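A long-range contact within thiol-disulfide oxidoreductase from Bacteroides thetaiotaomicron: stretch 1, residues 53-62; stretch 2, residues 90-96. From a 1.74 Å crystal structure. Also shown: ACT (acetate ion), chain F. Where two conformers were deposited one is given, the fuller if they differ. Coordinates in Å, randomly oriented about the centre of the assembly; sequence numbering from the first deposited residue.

Stretch 1, residues 53-62: SNSELREIYK
Stretch 2, residues 90-96: RDTLDWE

A helix that has spent its backbone hydrogen bonds on itself has few backbone donors and acceptors left for a neighbouring loop, so its polar bonds to that loop come mainly from side chains, and residues 53-62 of this oxidoreductase illustrate the principle. The stretch is helical throughout, phi/psi near -62/-41, with i to i+4 bonds such as Arg58 N to Asn54 O (2.8 Å) and Tyr61 N to Leu57 O (2.9 Å). The second stretch leaves a helix at Thr92, whose positive phi (48/52) belongs to a Schellman motif, then runs without regular structure (Leu93 -86/79, Asp94 -90/-12, Trp95 -73/167) alongside the first in the same direction: CA atoms pair as Asn54-Asp91 (7.8 Å), Arg58-Leu93 (7.3 Å) and Tyr61-Trp95 (7.0 Å).

A carbonyl near a helix end often lacks an amide partner. Here Asp91 O is met by Arg58 (chi1 -74°, chi2 -172°, chi3 -154°, chi4 96°), which reaches it with the edge of its guanidinium: NE and NH2 both donate to Asp91 O, at 2.8 and 2.9 Å. Thr92 OG1 (chi1 p) lies 3.2 Å from Arg58 NE.

Water completes the polar matches that direct contact leaves too long. Asn54 ND2 and Asp91 OD2 (both chi1 m) stand 4.0 Å apart; one water accepts from Asn54 ND2 at 2.8 Å and donates to Asp91 OD2 at 2.9 Å, while Asn54 OD1 is satisfied elsewhere in the structure. A second water donates to Asp94 O at 2.8 Å and bonds Tyr61 OH at 3.2 Å.

Apolar packing centres on Trp95 (chi1 53°, chi2 107°), the residue most covered by the contact. Its CH2 lies 3.7 Å from Leu57 CB, and its CE3 3.9 Å from Tyr61 CB. The Tyr61 ring (chi1 t, chi2 70°) is oblique to the six-membered ring of Trp95, planes at 49° and centroids 5.8 Å apart, with Trp95 N over one of its faces.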

# COMPACT_ATOMS: atom_id res chain seq x y z
N SER A 53 1.89 15.62 0.48
CA SER A 53 3.26 15.31 0.83
C SER A 53 4.24 15.83 -0.21
O SER A 53 5.24 16.43 0.11
CB SER A 53 3.44 13.80 0.96
OG SER A 53 2.75 13.34 2.10
N ASN A 54 3.92 15.61 -1.47
CA ASN A 54 4.77 16.05 -2.56
C ASN A 54 4.91 17.56 -2.53
O ASN A 54 6.01 18.07 -2.74
CB ASN A 54 4.17 15.61 -3.89
CG ASN A 54 4.37 14.13 -4.17
OD1 ASN A 54 5.13 13.43 -3.45
ND2 ASN A 54 3.74 13.65 -5.22
N SER A 55 3.81 18.27 -2.29
CA SER A 55 3.91 19.74 -2.22
C SER A 55 4.90 20.15 -1.15
O SER A 55 5.74 21.04 -1.31
CB SER A 55 2.52 20.38 -1.93
OG SER A 55 1.60 20.09 -3.00
N GLU A 56 4.80 19.51 0.01
CA GLU A 56 5.69 19.82 1.13
C GLU A 56 7.15 19.47 0.87
O GLU A 56 8.06 20.25 1.21
CB GLU A 56 5.20 19.12 2.41
CG GLU A 56 3.85 19.67 2.87
CD GLU A 56 3.38 19.06 4.18
OE1 GLU A 56 4.24 18.73 5.00
OE2 GLU A 56 2.17 18.88 4.41
N LEU A 57 7.37 18.32 0.27
CA LEU A 57 8.71 17.81 -0.03
C LEU A 57 9.34 18.64 -1.12
O LEU A 57 10.53 18.95 -1.06
CB LEU A 57 8.61 16.33 -0.43
CG LEU A 57 8.26 15.34 0.66
CD1 LEU A 57 7.92 13.98 0.11
CD2 LEU A 57 9.39 15.27 1.73
N ARG A 58 8.56 19.09 -2.13
CA ARG A 58 9.14 19.97 -3.17
C ARG A 58 9.65 21.26 -2.55
O ARG A 58 10.65 21.80 -3.01
CB ARG A 58 8.13 20.32 -4.26
CG ARG A 58 7.82 19.21 -5.22
CD ARG A 58 6.95 19.68 -6.40
NE ARG A 58 6.19 18.54 -6.92
CZ ARG A 58 4.94 18.21 -6.60
NH1 ARG A 58 4.18 18.98 -5.81
NH2 ARG A 58 4.42 17.09 -7.13
N GLU A 59 8.94 21.77 -1.52
CA GLU A 59 9.39 23.00 -0.84
C GLU A 59 10.66 22.80 -0.05
O GLU A 59 11.54 23.66 -0.06
CB GLU A 59 8.32 23.58 0.07
CG GLU A 59 7.25 24.25 -0.69
CD GLU A 59 7.62 25.69 -1.05
OE1 GLU A 59 8.25 25.94 -2.11
OE2 GLU A 59 7.25 26.59 -0.25
N ILE A 60 10.77 21.67 0.65
CA ILE A 60 11.99 21.34 1.35
C ILE A 60 13.18 21.20 0.39
O ILE A 60 14.24 21.72 0.65
CB ILE A 60 11.77 20.08 2.24
CG1 ILE A 60 10.77 20.47 3.36
CG2 ILE A 60 13.08 19.53 2.78
CD1 ILE A 60 9.89 19.38 3.92
N TYR A 61 12.98 20.52 -0.72
CA TYR A 61 14.07 20.27 -1.68
C TYR A 61 14.49 21.62 -2.25
O TYR A 61 15.70 21.88 -2.41
CB TYR A 61 13.57 19.34 -2.79
CG TYR A 61 14.57 19.14 -3.91
CD1 TYR A 61 15.72 18.43 -3.70
CD2 TYR A 61 14.34 19.67 -5.16
CE1 TYR A 61 16.65 18.22 -4.73
CE2 TYR A 61 15.28 19.48 -6.21
CZ TYR A 61 16.42 18.74 -5.95
OH TYR A 61 17.40 18.53 -6.93
N LYS A 62 13.52 22.47 -2.56
CA LYS A 62 13.85 23.76 -3.18
C LYS A 62 14.74 24.56 -2.23
O LYS A 62 15.70 25.20 -2.69
CB LYS A 62 12.60 24.54 -3.57
CG LYS A 62 12.87 25.85 -4.26
CD LYS A 62 11.72 26.27 -5.19
CE LYS A 62 11.56 27.78 -5.24
NZ LYS A 62 10.51 28.26 -6.21
N ARG A 90 6.43 13.78 -14.18
CA ARG A 90 5.19 14.56 -14.04
C ARG A 90 5.09 15.32 -12.72
O ARG A 90 4.65 16.49 -12.66
CB ARG A 90 4.05 13.55 -14.11
CG ARG A 90 2.72 14.04 -14.30
CD ARG A 90 1.88 12.91 -14.86
NE ARG A 90 1.72 11.84 -13.87
CZ ARG A 90 2.09 10.56 -14.02
NH1 ARG A 90 2.58 10.10 -15.16
NH2 ARG A 90 1.90 9.73 -13.02
N ASP A 91 5.46 14.61 -11.65
CA ASP A 91 5.39 15.16 -10.29
C ASP A 91 6.64 15.97 -9.87
O ASP A 91 6.73 16.39 -8.70
CB ASP A 91 5.11 14.03 -9.29
CG ASP A 91 3.75 13.33 -9.50
OD1 ASP A 91 2.87 13.81 -10.23
OD2 ASP A 91 3.56 12.23 -8.92
N THR A 92 7.61 16.12 -10.77
CA THR A 92 8.88 16.82 -10.51
C THR A 92 9.54 16.37 -9.18
O THR A 92 9.91 17.20 -8.32
CB THR A 92 8.71 18.36 -10.62
OG1 THR A 92 7.89 18.87 -9.56
CG2 THR A 92 8.10 18.77 -11.97
N LEU A 93 9.69 15.08 -9.05
CA LEU A 93 10.31 14.44 -7.86
C LEU A 93 11.82 14.42 -8.10
O LEU A 93 12.41 13.39 -8.47
CB LEU A 93 9.73 13.03 -7.69
CG LEU A 93 8.19 12.96 -7.60
CD1 LEU A 93 7.71 11.51 -7.47
CD2 LEU A 93 7.59 13.82 -6.46
N ASP A 94 12.45 15.57 -7.87
CA ASP A 94 13.78 15.83 -8.38
C ASP A 94 14.95 15.43 -7.47
O ASP A 94 16.09 15.42 -7.90
CB ASP A 94 13.93 17.34 -8.70
CG ASP A 94 13.13 17.79 -9.90
OD1 ASP A 94 12.73 16.94 -10.72
OD2 ASP A 94 12.88 19.04 -9.94
N TRP A 95 14.65 15.11 -6.22
CA TRP A 95 15.60 14.46 -5.31
C TRP A 95 15.77 13.02 -5.71
O TRP A 95 15.03 12.49 -6.54
CB TRP A 95 15.15 14.59 -3.87
CG TRP A 95 13.73 14.15 -3.53
CD1 TRP A 95 13.40 13.00 -2.84
CD2 TRP A 95 12.49 14.85 -3.73
NE1 TRP A 95 12.06 12.92 -2.71
CE2 TRP A 95 11.48 14.03 -3.23
CE3 TRP A 95 12.13 16.08 -4.33
CZ2 TRP A 95 10.13 14.39 -3.29
CZ3 TRP A 95 10.80 16.42 -4.41
CH2 TRP A 95 9.81 15.58 -3.87
N GLU A 96 16.78 12.39 -5.14
CA GLU A 96 17.11 11.01 -5.58
C GLU A 96 15.90 10.10 -5.36
O GLU A 96 15.20 10.20 -4.37
CB GLU A 96 18.31 10.48 -4.82
CG GLU A 96 18.79 9.07 -5.26
CD GLU A 96 19.18 8.95 -6.72
OE1 GLU A 96 18.31 9.05 -7.63
OE2 GLU A 96 20.39 8.76 -6.96
C ACT F . 5.13 14.65 4.26
O ACT F . 3.92 14.38 4.39
OXT ACT F . 5.47 15.82 4.55
CH3 ACT F . 6.09 13.63 3.74
O HOH W 1 4.11 11.13 -6.33
O HOH W 2 18.76 15.69 -7.03